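Local coordinates for cell division control protein 4 (Saccharomyces cerevisiae, PDB 3V7D), which serves as the substrate-recognition subunit of an SCF ubiquitin ligase, binding phosphorylated targets such as the CDK inhibitor SIC1 and directing their ubiquitination, at residues 227-232 with 293-298; 412-417 with 459-464; 437-442 with 446-451. The protein carries 1 engineered substitution. All coordinates share one frame; numbering follows the deposited sequence.

Interaction 1: 227-232 with 293-298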
ATOM      1  N   ASN B 227      -0.642  18.417  29.499  1.00 59.22           N
ATOM      2  CA  ASN B 227       0.644  18.716  28.859  1.00 55.83           C
ATOM      3  C   ASN B 227       1.649  17.563  28.870  1.00 50.67           C
ATOM      4  O   ASN B 227       2.779  17.714  28.402  1.00 50.98           O
ATOM      5  CB  ASN B 227       1.287  19.983  29.443  1.00 60.09           C
ATOM      6  CG  ASN B 227       0.309  21.133  29.558  1.00 62.46           C
ATOM      7  OD1 ASN B 227      -0.781  21.095  28.991  1.00 64.23           O
ATOM      8  ND2 ASN B 227       0.697  22.167  30.294  1.00 61.41           N
ATOM      9  N   THR B 228       1.237  16.413  29.390  1.00 46.73           N
ATOM     10  CA  THR B 228       2.152  15.287  29.537  1.00 52.19           C
ATOM     11  C   THR B 228       1.792  14.114  28.636  1.00 57.71           C
ATOM     12  O   THR B 228       0.729  14.088  28.013  1.00 55.61           O
ATOM     13  CB  THR B 228       2.156  14.742  30.982  1.00 53.88           C
ATOM     14  OG1 THR B 228       1.030  13.873  31.170  1.00 51.19           O
ATOM     15  CG2 THR B 228       2.104  15.878  31.998  1.00 57.96           C
ATOM     16  N   LEU B 229       2.699  13.144  28.581  1.00 59.85           N
ATOM     17  CA  LEU B 229       2.390  11.823  28.056  1.00 58.37           C
ATOM     18  C   LEU B 229       2.732  10.772  29.107  1.00 63.11           C
ATOM     19  O   LEU B 229       3.760  10.865  29.782  1.00 61.82           O
ATOM     20  CB  LEU B 229       3.166  11.538  26.774  1.00 57.54           C
ATOM     21  CG  LEU B 229       2.802  12.356  25.536  1.00 55.52           C
ATOM     22  CD1 LEU B 229       3.685  13.594  25.422  1.00 50.09           C
ATOM     23  CD2 LEU B 229       2.909  11.489  24.296  1.00 52.98           C
ATOM     24  N   HIS B 230       1.861   9.778  29.254  1.00 56.00           N
ATOM     25  CA  HIS B 230       2.124   8.669  30.157  1.00 53.96           C
ATOM     26  C   HIS B 230       2.443   7.422  29.349  1.00 57.51           C
ATOM     27  O   HIS B 230       1.845   7.189  28.301  1.00 61.91           O
ATOM     28  CB  HIS B 230       0.919   8.412  31.063  1.00 53.43           C
ATOM     29  CG  HIS B 230       0.799   9.373  32.206  1.00 61.31           C
ATOM     30  ND1 HIS B 230       1.025  10.726  32.072  1.00 62.01           N
ATOM     31  CD2 HIS B 230       0.467   9.175  33.506  1.00 62.01           C
ATOM     32  CE1 HIS B 230       0.839  11.318  33.238  1.00 63.70           C
ATOM     33  NE2 HIS B 230       0.499  10.399  34.125  1.00 61.17           N
ATOM     34  N   VAL B 231       3.392   6.626  29.829  1.00 57.15           N
ATOM     35  CA  VAL B 231       3.735   5.373  29.165  1.00 53.54           C
ATOM     36  C   VAL B 231       3.337   4.182  30.040  1.00 60.70           C
ATOM     37  O   VAL B 231       3.611   4.161  31.240  1.00 63.24           O
ATOM     38  CB  VAL B 231       5.236   5.306  28.794  1.00 53.27           C
ATOM     39  CG1 VAL B 231       5.544   4.013  28.053  1.00 50.15           C
ATOM     40  CG2 VAL B 231       5.631   6.510  27.944  1.00 46.30           C
ATOM     41  N   TRP B 232       2.667   3.203  29.439  1.00 61.14           N
ATOM     42  CA  TRP B 232       2.220   2.024  30.168  1.00 59.33           C
ATOM     43  C   TRP B 232       2.493   0.756  29.370  1.00 61.35           C
ATOM     44  O   TRP B 232       2.438   0.766  28.139  1.00 63.66           O
ATOM     45  CB  TRP B 232       0.720   2.083  30.481  1.00 56.62           C
ATOM     46  CG  TRP B 232       0.119   3.448  30.571  1.00 56.26           C
ATOM     47  CD1 TRP B 232      -0.112   4.318  29.543  1.00 58.40           C
ATOM     48  CD2 TRP B 232      -0.382   4.082  31.749  1.00 56.32           C
ATOM     49  NE1 TRP B 232      -0.703   5.465  30.016  1.00 55.74           N
ATOM     50  CE2 TRP B 232      -0.881   5.344  31.375  1.00 53.27           C
ATOM     51  CE3 TRP B 232      -0.446   3.711  33.097  1.00 57.79           C
ATOM     52  CZ2 TRP B 232      -1.438   6.234  32.288  1.00 57.17           C
ATOM     53  CZ3 TRP B 232      -0.996   4.597  34.009  1.00 57.60           C
ATOM     54  CH2 TRP B 232      -1.484   5.843  33.601  1.00 60.23           C
ATOM     55  N   ILE B 293       7.859  16.833  20.167  1.00 45.12           N
ATOM     56  CA  ILE B 293       8.978  16.198  20.843  1.00 49.32           C
ATOM     57  C   ILE B 293       9.131  14.756  20.380  1.00 50.64           C
ATOM     58  O   ILE B 293       8.147  14.024  20.260  1.00 54.51           O
ATOM     59  CB  ILE B 293       8.834  16.257  22.383  1.00 47.86           C
ATOM     60  CG1 ILE B 293       8.755  17.710  22.855  1.00 46.25           C
ATOM     61  CG2 ILE B 293      10.008  15.569  23.047  1.00 47.71           C
ATOM     62  CD1 ILE B 293       8.707  17.871  24.366  1.00 49.16           C
ATOM     63  N   VAL B 294      10.369  14.365  20.095  1.00 45.60           N
ATOM     64  CA  VAL B 294      10.679  12.986  19.751  1.00 47.39           C
ATOM     65  C   VAL B 294      11.192  12.279  20.995  1.00 50.92           C
ATOM     66  O   VAL B 294      12.222  12.658  21.549  1.00 58.06           O
ATOM     67  CB  VAL B 294      11.749  12.906  18.654  1.00 48.17           C
ATOM     68  CG1 VAL B 294      11.976  11.459  18.241  1.00 45.87           C
ATOM     69  CG2 VAL B 294      11.347  13.754  17.458  1.00 46.75           C
ATOM     70  N   TRP B 295      10.466  11.259  21.439  1.00 48.27           N
ATOM     71  CA  TRP B 295      10.796  10.576  22.683  1.00 50.71           C
ATOM     72  C   TRP B 295      11.429   9.209  22.446  1.00 55.27           C
ATOM     73  O   TRP B 295      11.213   8.581  21.410  1.00 54.41           O
ATOM     74  CB  TRP B 295       9.544  10.392  23.540  1.00 52.51           C
ATOM     75  CG  TRP B 295       8.760  11.643  23.800  1.00 55.00           C
ATOM     76  CD1 TRP B 295       7.709  12.120  23.068  1.00 52.76           C
ATOM     77  CD2 TRP B 295       8.944  12.563  24.883  1.00 58.26           C
ATOM     78  NE1 TRP B 295       7.235  13.284  23.624  1.00 53.09           N
ATOM     79  CE2 TRP B 295       7.974  13.575  24.741  1.00 58.69           C
ATOM     80  CE3 TRP B 295       9.839  12.633  25.954  1.00 62.75           C
ATOM     81  CZ2 TRP B 295       7.877  14.646  25.627  1.00 62.84           C
ATOM     82  CZ3 TRP B 295       9.740  13.695  26.834  1.00 65.12           C
ATOM     83  CH2 TRP B 295       8.769  14.688  26.664  1.00 66.68           C
ATOM     84  N   ASP B 296      12.206   8.757  23.426  1.00 60.72           N
ATOM     85  CA  ASP B 296      12.717   7.392  23.454  1.00 64.67           C
ATOM     86  C   ASP B 296      12.087   6.703  24.659  1.00 69.37           C
ATOM     87  O   ASP B 296      12.576   6.830  25.780  1.00 76.79           O
ATOM     88  CB  ASP B 296      14.244   7.392  23.575  1.00 67.92           C
ATOM     89  CG  ASP B 296      14.854   6.007  23.400  1.00 70.30           C
ATOM     90  OD1 ASP B 296      14.284   5.018  23.904  1.00 71.09           O
ATOM     91  OD2 ASP B 296      15.919   5.909  22.756  1.00 74.21           O
ATOM     92  N   VAL B 297      11.005   5.971  24.422  1.00 66.86           N
ATOM     93  CA  VAL B 297      10.223   5.395  25.510  1.00 67.14           C
ATOM     94  C   VAL B 297      10.904   4.200  26.171  1.00 71.84           C
ATOM     95  O   VAL B 297      10.392   3.649  27.144  1.00 75.56           O
ATOM     96  CB  VAL B 297       8.821   4.989  25.038  1.00 63.16           C
ATOM     97  CG1 VAL B 297       8.072   6.207  24.523  1.00 56.54           C
ATOM     98  CG2 VAL B 297       8.915   3.915  23.964  1.00 64.23           C
ATOM     99  N   ALA B 298      12.052   3.798  25.639  1.00 72.99           N
ATOM    100  CA  ALA B 298      12.862   2.777  26.288  1.00 78.86           C
ATOM    101  C   ALA B 298      13.693   3.433  27.383  1.00 80.67           C
ATOM    102  O   ALA B 298      13.887   2.867  28.459  1.00 82.87           O
ATOM    103  CB  ALA B 298      13.759   2.083  25.278  1.00 79.99           C
TER
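W295 and L229 meet between two neighbouring blades, and the indole shows best how. Its CB leaves strand 293-296 pointing at 227-232, and CG lies anti to the carbonyl carbon (chi1 -53°). With chi2 near 93° the ring stands across the CA-CB-CG plane. I293 CG2 lies over the centre of one face, 3.3 Å above the ring plane, so the strand packs on its own tryptophan. NE1 comes 4.0 Å from L229 CD1, and further round CZ2 is 4.3 Å from the same methyl, the two side chains slanting past each other. NE1 is not spent on that methyl: its hydrogen goes to S285 OG on strand 282-287. W295 and D296 form the dipeptide that gives WD repeats their name, and the tryptophan-to-serine bond is part of the hydrogen-bonded network typical of such blades. Here the third strand of repeat WD 4 faces its counterpart in WD 3, across one interblade seam of the propeller. Two residues on, V231 CG2 meets V297 CG1 at 4.2 Å, methyl to methyl, with M300 also touching V231. V297 sits where the strand has just ended: D296 OD1 accepts from A298 N at 3.1 Å, an Asx turn, and takes a further bond from Q299 N as the chain bends toward strand 301-306.

Interaction 2: 412-417 with 459-464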
ATOM      1  N   ASN B 412     -22.090  17.400   4.492  1.00 33.04           N
ATOM      2  CA  ASN B 412     -22.860  17.094   3.285  1.00 34.36           C
ATOM      3  C   ASN B 412     -22.082  16.435   2.148  1.00 35.58           C
ATOM      4  O   ASN B 412     -22.622  16.250   1.054  1.00 35.61           O
ATOM      5  CB  ASN B 412     -23.582  18.341   2.765  1.00 38.08           C
ATOM      6  CG  ASN B 412     -24.622  18.857   3.735  1.00 44.50           C
ATOM      7  OD1 ASN B 412     -25.354  18.081   4.352  1.00 49.16           O
ATOM      8  ND2 ASN B 412     -24.689  20.175   3.882  1.00 42.09           N
ATOM      9  N   GLN B 413     -20.829  16.068   2.395  1.00 30.80           N
ATOM     10  CA  GLN B 413     -20.007  15.494   1.327  1.00 33.08           C
ATOM     11  C   GLN B 413     -19.247  14.227   1.712  1.00 30.66           C
ATOM     12  O   GLN B 413     -18.621  14.147   2.769  1.00 34.88           O
ATOM     13  CB  GLN B 413     -19.022  16.528   0.777  1.00 30.44           C
ATOM     14  CG  GLN B 413     -19.677  17.686   0.046  1.00 38.06           C
ATOM     15  CD  GLN B 413     -18.849  18.158  -1.133  1.00 42.63           C
ATOM     16  OE1 GLN B 413     -17.814  17.574  -1.457  1.00 45.12           O
ATOM     17  NE2 GLN B 413     -19.309  19.211  -1.790  1.00 37.64           N
ATOM     18  N   PHE B 414     -19.301  13.248   0.821  1.00 29.68           N
ATOM     19  CA  PHE B 414     -18.580  11.998   0.983  1.00 30.16           C
ATOM     20  C   PHE B 414     -18.091  11.612  -0.407  1.00 30.80           C
ATOM     21  O   PHE B 414     -18.888  11.251  -1.274  1.00 32.95           O
ATOM     22  CB  PHE B 414     -19.511  10.934   1.565  1.00 32.72           C
ATOM     23  CG  PHE B 414     -18.845   9.609   1.833  1.00 34.56           C
ATOM     24  CD1 PHE B 414     -18.078   9.420   2.971  1.00 34.90           C
ATOM     25  CD2 PHE B 414     -19.015   8.544   0.960  1.00 31.79           C
ATOM     26  CE1 PHE B 414     -17.475   8.199   3.228  1.00 34.66           C
ATOM     27  CE2 PHE B 414     -18.413   7.318   1.207  1.00 32.01           C
ATOM     28  CZ  PHE B 414     -17.643   7.145   2.345  1.00 29.98           C
ATOM     29  N   ASN B 415     -16.782  11.719  -0.622  1.00 32.51           N
ATOM     30  CA  ASN B 415     -16.201  11.543  -1.951  1.00 30.67           C
ATOM     31  C   ASN B 415     -15.195  10.394  -2.053  1.00 28.90           C
ATOM     32  O   ASN B 415     -14.396  10.166  -1.148  1.00 26.59           O
ATOM     33  CB  ASN B 415     -15.531  12.842  -2.407  1.00 28.65           C
ATOM     34  CG  ASN B 415     -16.499  14.006  -2.470  1.00 30.94           C
ATOM     35  OD1 ASN B 415     -17.576  13.900  -3.053  1.00 31.11           O
ATOM     36  ND2 ASN B 415     -16.125  15.123  -1.856  1.00 30.81           N
ATOM     37  N   ILE B 416     -15.239   9.688  -3.176  1.00 33.97           N
ATOM     38  CA  ILE B 416     -14.292   8.622  -3.462  1.00 27.75           C
ATOM     39  C   ILE B 416     -13.519   8.996  -4.723  1.00 30.96           C
ATOM     40  O   ILE B 416     -14.116   9.195  -5.789  1.00 30.95           O
ATOM     41  CB  ILE B 416     -15.020   7.271  -3.657  1.00 25.29           C
ATOM     42  CG1 ILE B 416     -15.838   6.924  -2.411  1.00 26.17           C
ATOM     43  CG2 ILE B 416     -14.027   6.152  -3.972  1.00 23.13           C
ATOM     44  CD1 ILE B 416     -16.612   5.628  -2.524  1.00 27.78           C
ATOM     45  N   TYR B 417     -12.198   9.117  -4.602  1.00 25.34           N
ATOM     46  CA  TYR B 417     -11.363   9.510  -5.741  1.00 29.77           C
ATOM     47  C   TYR B 417     -10.441   8.393  -6.238  1.00 33.18           C
ATOM     48  O   TYR B 417      -9.809   7.692  -5.448  1.00 30.55           O
ATOM     49  CB  TYR B 417     -10.496  10.720  -5.394  1.00 32.17           C
ATOM     50  CG  TYR B 417     -11.230  11.940  -4.884  1.00 34.10           C
ATOM     51  CD1 TYR B 417     -11.482  12.107  -3.524  1.00 28.18           C
ATOM     52  CD2 TYR B 417     -11.638  12.942  -5.754  1.00 29.58           C
ATOM     53  CE1 TYR B 417     -12.138  13.231  -3.050  1.00 28.06           C
ATOM     54  CE2 TYR B 417     -12.296  14.068  -5.290  1.00 28.61           C
ATOM     55  CZ  TYR B 417     -12.543  14.209  -3.940  1.00 30.96           C
ATOM     56  OH  TYR B 417     -13.196  15.334  -3.482  1.00 35.20           O
ATOM     57  N   GLU B 459     -22.060   3.467   8.788  1.00 33.81           N
ATOM     58  CA  GLU B 459     -22.295   3.028   7.425  1.00 29.49           C
ATOM     59  C   GLU B 459     -21.227   2.020   7.016  1.00 30.24           C
ATOM     60  O   GLU B 459     -20.036   2.230   7.263  1.00 28.21           O
ATOM     61  CB  GLU B 459     -22.285   4.227   6.474  1.00 31.06           C
ATOM     62  CG  GLU B 459     -23.316   5.299   6.819  1.00 33.41           C
ATOM     63  CD  GLU B 459     -24.723   4.939   6.364  1.00 38.40           C
ATOM     64  OE1 GLU B 459     -25.634   5.776   6.526  1.00 40.74           O
ATOM     65  OE2 GLU B 459     -24.919   3.823   5.834  1.00 35.38           O
ATOM     66  N   ILE B 460     -21.656   0.921   6.406  1.00 27.92           N
ATOM     67  CA  ILE B 460     -20.728  -0.076   5.890  1.00 26.85           C
ATOM     68  C   ILE B 460     -20.972  -0.322   4.404  1.00 28.87           C
ATOM     69  O   ILE B 460     -22.061  -0.735   4.001  1.00 29.28           O
ATOM     70  CB  ILE B 460     -20.829  -1.406   6.656  1.00 29.75           C
ATOM     71  CG1 ILE B 460     -20.614  -1.181   8.154  1.00 28.79           C
ATOM     72  CG2 ILE B 460     -19.816  -2.402   6.123  1.00 28.84           C
ATOM     73  CD1 ILE B 460     -20.827  -2.434   8.994  1.00 32.45           C
ATOM     74  N   LEU B 461     -19.948  -0.065   3.597  1.00 32.12           N
ATOM     75  CA  LEU B 461     -20.033  -0.237   2.151  1.00 28.80           C
ATOM     76  C   LEU B 461     -19.185  -1.416   1.677  1.00 30.28           C
ATOM     77  O   LEU B 461     -18.014  -1.547   2.039  1.00 30.96           O
ATOM     78  CB  LEU B 461     -19.618   1.051   1.440  1.00 30.52           C
ATOM     79  CG  LEU B 461     -20.466   2.252   1.863  1.00 33.66           C
ATOM     80  CD1 LEU B 461     -19.892   3.550   1.330  1.00 35.58           C
ATOM     81  CD2 LEU B 461     -21.898   2.066   1.395  1.00 27.40           C
ATOM     82  N   ASP B 462     -19.792  -2.264   0.857  1.00 33.25           N
ATOM     83  CA  ASP B 462     -19.188  -3.522   0.432  1.00 28.64           C
ATOM     84  C   ASP B 462     -18.874  -3.468  -1.066  1.00 31.61           C
ATOM     85  O   ASP B 462     -19.786  -3.390  -1.882  1.00 29.79           O
ATOM     86  CB  ASP B 462     -20.170  -4.661   0.731  1.00 31.82           C
ATOM     87  CG  ASP B 462     -19.573  -6.044   0.509  1.00 42.30           C
ATOM     88  OD1 ASP B 462     -18.477  -6.159  -0.080  1.00 40.54           O
ATOM     89  OD2 ASP B 462     -20.225  -7.030   0.924  1.00 46.76           O
ATOM     90  N   PHE B 463     -17.590  -3.518  -1.422  1.00 31.83           N
ATOM     91  CA  PHE B 463     -17.171  -3.425  -2.826  1.00 27.25           C
ATOM     92  C   PHE B 463     -16.813  -4.781  -3.457  1.00 30.44           C
ATOM     93  O   PHE B 463     -16.188  -4.842  -4.521  1.00 32.53           O
ATOM     94  CB  PHE B 463     -16.003  -2.442  -2.995  1.00 24.67           C
ATOM     95  CG  PHE B 463     -16.398  -0.991  -2.876  1.00 28.25           C
ATOM     96  CD1 PHE B 463     -16.499  -0.383  -1.632  1.00 31.03           C
ATOM     97  CD2 PHE B 463     -16.662  -0.235  -4.007  1.00 25.96           C
ATOM     98  CE1 PHE B 463     -16.857   0.954  -1.518  1.00 28.35           C
ATOM     99  CE2 PHE B 463     -17.021   1.105  -3.901  1.00 26.11           C
ATOM    100  CZ  PHE B 463     -17.117   1.700  -2.656  1.00 27.87           C
ATOM    101  N   SER B 464     -17.209  -5.868  -2.807  1.00 31.38           N
ATOM    102  CA  SER B 464     -17.079  -7.185  -3.430  1.00 41.74           C
ATOM    103  C   SER B 464     -18.328  -7.533  -4.242  1.00 51.41           C
ATOM    104  O   SER B 464     -19.284  -6.766  -4.250  1.00 56.05           O
ATOM    105  CB  SER B 464     -16.830  -8.266  -2.380  1.00 39.17           C
ATOM    106  OG  SER B 464     -17.999  -8.531  -1.623  1.00 42.83           O
ATOM    107  OXT SER B 464     -18.442  -8.572  -4.897  1.00 56.79           O
TER
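L461, I416 and F463 give up the most surface here, and F414 completes two pairs. L461 points from strand 459-462 at the opposing strand, its CG set beside the backbone N (chi1 -57°) and the branch carrying CD1 extended, which puts that methyl 4.0 Å from F414 CE2. The methyl meets the phenyl ring at a slant. From the other strand the I416 CG1 arm is fully stretched (chi2 179°), and CD1 ends 4.0 Å from F463 CZ, again obliquely to the ring. The backbones stand well apart, I416 CA lying 12.4 Å from F463 CA, and the side chains span the distance. L446, from the strand next to 455-462, packs against F414, L461 and F463 alike. Strand 413-418 belongs to repeat WD 7 and strand 455-462 to the sheet that closes the propeller, so this is an interblade seam. F463 also stacks on W105 of helix 87-106, tying the seam to the helical part before the propeller. Just beyond, D462 OD1 takes S464 N at 3.0 Å and S464 OG at 2.9 Å, both from the same face of its carboxylate; the first bond makes an Asx turn at the C terminus. Between the two segments themselves contact is wholly apolar, carbon on carbon over a small area, so the fit rests on side-chain shape and burial rather than on directional bonds.

Interaction 3: 437-442 with 446-451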
ATOM      1  N   TRP B 437     -18.041  11.743  10.271  1.00 29.80           N
ATOM      2  CA  TRP B 437     -17.160  11.917  11.419  1.00 29.48           C
ATOM      3  C   TRP B 437     -15.857  11.145  11.265  1.00 32.80           C
ATOM      4  O   TRP B 437     -14.795  11.622  11.651  1.00 34.77           O
ATOM      5  CB  TRP B 437     -17.871  11.522  12.717  1.00 33.55           C
ATOM      6  CG  TRP B 437     -19.079  12.364  13.007  1.00 42.50           C
ATOM      7  CD1 TRP B 437     -20.363  11.930  13.179  1.00 44.86           C
ATOM      8  CD2 TRP B 437     -19.118  13.792  13.139  1.00 40.38           C
ATOM      9  NE1 TRP B 437     -21.194  12.998  13.419  1.00 44.28           N
ATOM     10  CE2 TRP B 437     -20.455  14.151  13.396  1.00 42.29           C
ATOM     11  CE3 TRP B 437     -18.150  14.799  13.067  1.00 43.10           C
ATOM     12  CZ2 TRP B 437     -20.849  15.473  13.583  1.00 45.55           C
ATOM     13  CZ3 TRP B 437     -18.544  16.113  13.251  1.00 46.62           C
ATOM     14  CH2 TRP B 437     -19.881  16.438  13.506  1.00 41.50           C
ATOM     15  N   SER B 438     -15.938   9.951  10.694  1.00 31.47           N
ATOM     16  CA  SER B 438     -14.754   9.123  10.548  1.00 33.76           C
ATOM     17  C   SER B 438     -14.928   8.141   9.402  1.00 34.78           C
ATOM     18  O   SER B 438     -15.988   7.538   9.251  1.00 36.03           O
ATOM     19  CB  SER B 438     -14.469   8.374  11.851  1.00 37.44           C
ATOM     20  OG  SER B 438     -13.236   7.685  11.773  1.00 49.56           O
ATOM     21  N   VAL B 439     -13.887   7.994   8.590  1.00 29.09           N
ATOM     22  CA  VAL B 439     -13.919   7.056   7.480  1.00 29.57           C
ATOM     23  C   VAL B 439     -12.650   6.196   7.472  1.00 30.24           C
ATOM     24  O   VAL B 439     -11.560   6.661   7.807  1.00 32.94           O
ATOM     25  CB  VAL B 439     -14.130   7.775   6.113  1.00 28.11           C
ATOM     26  CG1 VAL B 439     -12.849   8.449   5.633  1.00 26.91           C
ATOM     27  CG2 VAL B 439     -14.614   6.795   5.075  1.00 26.29           C
ATOM     28  N   ASN B 440     -12.811   4.932   7.109  1.00 26.40           N
ATOM     29  CA  ASN B 440     -11.713   3.976   7.108  1.00 29.11           C
ATOM     30  C   ASN B 440     -12.062   2.880   6.116  1.00 31.27           C
ATOM     31  O   ASN B 440     -13.219   2.461   6.030  1.00 32.75           O
ATOM     32  CB  ASN B 440     -11.535   3.387   8.514  1.00 23.82           C
ATOM     33  CG  ASN B 440     -10.210   2.646   8.691  1.00 32.83           C
ATOM     34  OD1 ASN B 440      -9.817   1.835   7.855  1.00 32.56           O
ATOM     35  ND2 ASN B 440      -9.516   2.928   9.795  1.00 30.33           N
ATOM     36  N   PHE B 441     -11.084   2.427   5.344  1.00 32.03           N
ATOM     37  CA  PHE B 441     -11.343   1.308   4.448  1.00 30.48           C
ATOM     38  C   PHE B 441     -10.153   0.372   4.321  1.00 33.18           C
ATOM     39  O   PHE B 441      -9.006   0.773   4.506  1.00 33.89           O
ATOM     40  CB  PHE B 441     -11.817   1.789   3.066  1.00 28.54           C
ATOM     41  CG  PHE B 441     -10.760   2.501   2.262  1.00 30.65           C
ATOM     42  CD1 PHE B 441      -9.856   1.786   1.484  1.00 29.63           C
ATOM     43  CD2 PHE B 441     -10.686   3.883   2.266  1.00 29.09           C
ATOM     44  CE1 PHE B 441      -8.887   2.439   0.740  1.00 29.02           C
ATOM     45  CE2 PHE B 441      -9.720   4.546   1.522  1.00 27.11           C
ATOM     46  CZ  PHE B 441      -8.819   3.822   0.760  1.00 31.15           C
ATOM     47  N   LYS B 442     -10.450  -0.884   4.007  1.00 35.00           N
ATOM     48  CA  LYS B 442      -9.426  -1.863   3.690  1.00 41.01           C
ATOM     49  C   LYS B 442     -10.026  -2.882   2.737  1.00 37.87           C
ATOM     50  O   LYS B 442     -11.048  -3.503   3.042  1.00 35.66           O
ATOM     51  CB  LYS B 442      -8.901  -2.557   4.951  1.00 48.87           C
ATOM     52  CG  LYS B 442      -7.603  -3.323   4.717  1.00 61.05           C
ATOM     53  CD  LYS B 442      -7.073  -3.994   5.982  1.00 73.17           C
ATOM     54  CE  LYS B 442      -7.876  -5.236   6.354  1.00 80.72           C
ATOM     55  NZ  LYS B 442      -7.180  -6.074   7.379  1.00 82.22           N
ATOM     56  N   LEU B 446     -15.525  -0.583   3.176  1.00 26.94           N
ATOM     57  CA  LEU B 446     -15.397   0.824   3.526  1.00 26.95           C
ATOM     58  C   LEU B 446     -16.382   1.131   4.657  1.00 32.05           C
ATOM     59  O   LEU B 446     -17.569   0.816   4.555  1.00 36.50           O
ATOM     60  CB  LEU B 446     -15.682   1.687   2.292  1.00 24.84           C
ATOM     61  CG  LEU B 446     -16.039   3.172   2.420  1.00 33.63           C
ATOM     62  CD1 LEU B 446     -14.912   3.961   3.030  1.00 26.68           C
ATOM     63  CD2 LEU B 446     -16.395   3.754   1.054  1.00 33.73           C
ATOM     64  N   VAL B 447     -15.891   1.711   5.748  1.00 30.85           N
ATOM     65  CA  VAL B 447     -16.775   2.061   6.859  1.00 29.11           C
ATOM     66  C   VAL B 447     -16.742   3.552   7.176  1.00 32.36           C
ATOM     67  O   VAL B 447     -15.699   4.200   7.068  1.00 33.12           O
ATOM     68  CB  VAL B 447     -16.480   1.243   8.142  1.00 28.08           C
ATOM     69  CG1 VAL B 447     -16.605  -0.249   7.865  1.00 30.22           C
ATOM     70  CG2 VAL B 447     -15.101   1.579   8.711  1.00 30.19           C
ATOM     71  N   ALA B 448     -17.892   4.091   7.569  1.00 32.22           N
ATOM     72  CA  ALA B 448     -17.981   5.501   7.935  1.00 30.10           C
ATOM     73  C   ALA B 448     -18.962   5.755   9.074  1.00 32.88           C
ATOM     74  O   ALA B 448     -20.103   5.287   9.052  1.00 35.30           O
ATOM     75  CB  ALA B 448     -18.338   6.355   6.723  1.00 23.33           C
ATOM     76  N   ALA B 449     -18.493   6.498  10.071  1.00 29.38           N
ATOM     77  CA  ALA B 449     -19.339   6.984  11.151  1.00 29.77           C
ATOM     78  C   ALA B 449     -19.912   8.321  10.708  1.00 33.26           C
ATOM     79  O   ALA B 449     -19.167   9.265  10.435  1.00 34.61           O
ATOM     80  CB  ALA B 449     -18.530   7.150  12.416  1.00 28.64           C
ATOM     81  N   VAL B 450     -21.235   8.395  10.609  1.00 31.25           N
ATOM     82  CA  VAL B 450     -21.874   9.582  10.064  1.00 32.12           C
ATOM     83  C   VAL B 450     -22.954  10.132  10.978  1.00 35.96           C
ATOM     84  O   VAL B 450     -23.354   9.496  11.958  1.00 35.50           O
ATOM     85  CB  VAL B 450     -22.529   9.297   8.698  1.00 31.65           C
ATOM     86  CG1 VAL B 450     -21.524   8.696   7.737  1.00 26.58           C
ATOM     87  CG2 VAL B 450     -23.732   8.376   8.870  1.00 25.17           C
ATOM     88  N   GLU B 451     -23.414  11.331  10.640  1.00 34.28           N
ATOM     89  CA  GLU B 451     -24.547  11.944  11.302  1.00 33.06           C
ATOM     90  C   GLU B 451     -25.623  12.204  10.260  1.00 37.53           C
ATOM     91  O   GLU B 451     -25.330  12.656   9.148  1.00 36.27           O
ATOM     92  CB  GLU B 451     -24.149  13.263  11.969  1.00 39.76           C
ATOM     93  CG  GLU B 451     -25.338  14.033  12.546  1.00 47.30           C
ATOM     94  CD  GLU B 451     -24.969  15.417  13.044  1.00 52.87           C
ATOM     95  OE1 GLU B 451     -23.933  15.555  13.727  1.00 57.18           O
ATOM     96  OE2 GLU B 451     -25.718  16.371  12.751  1.00 53.93           O
TER
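A449 O is gripped by two successive amides of the partner strand: W437 N at 2.7 Å, and S438 N at 3.3 Å in a weak bond. W437 and S438 therefore both stand opposite A449, a classic beta bulge, and the nearly helical backbone of W437 (phi -82°, psi -38°) is consistent with both N-H groups turning to one oxygen. Beyond the bulge the antiparallel register is regular. A449 N returns a bond to S438 O at 2.8 Å, and N440 and V447 exchange two more, the V447 N to N440 O bond being almost straight. Between these pairs A448 CA brings its hydrogen to S438 O, at 3.1 Å, as a CA-H...O contact.

On one face V439, L446 and A448 pack on F414 of the WD 7 blade, while the F441 ring meets W105 and Y400. V439 CG2, anti to the backbone N, comes 3.5 Å from L446 CD1, the two side chains running past each other at an angle; the same L446 methyl also rests near F441 CB. S438, N440, V447 and A449 occupy the other face, where strand 125-131 of the next blade packs on S438, N440 and A449. At the bulged end the W437 indole meets E451 by its edge: OE1 lies near the ring plane, 3.1 Å from CZ2, with ring and carboxylate planes 42° apart. The indole NE1 makes a weak bond to S123 O, and the ring also packs on a polar side chain of the bound peptide, consistent with this end lying at the surface that receives substrate. The two segments form a beta hairpin, two adjacent strands of the last propeller blade, which N-terminal strand 113-118 completes at its far edge, the ring closure characteristic of WD40 propellers.

After the N-terminal F-box and the helices that follow it, the chain enters the propeller, contributing strand 113-118 to the sheet that will be finished last. Interaction 1 closes first, its loop of 60 residues running from WD 3 into WD 4 and joining those blades. Only later does interaction 2 open, at 412-417 in WD 7, closing at 459-464 by the C terminus; interaction 3, the hairpin 437-442 with 446-451, is nested inside that loop. These two touch: strands 445-452 and 455-462 are sheet neighbours, and F414 packs on V439. Their centres are 8 Å apart, whereas interactions 1 and 2 lie on opposite sides of the chain's centre, about 36 Å apart between centres.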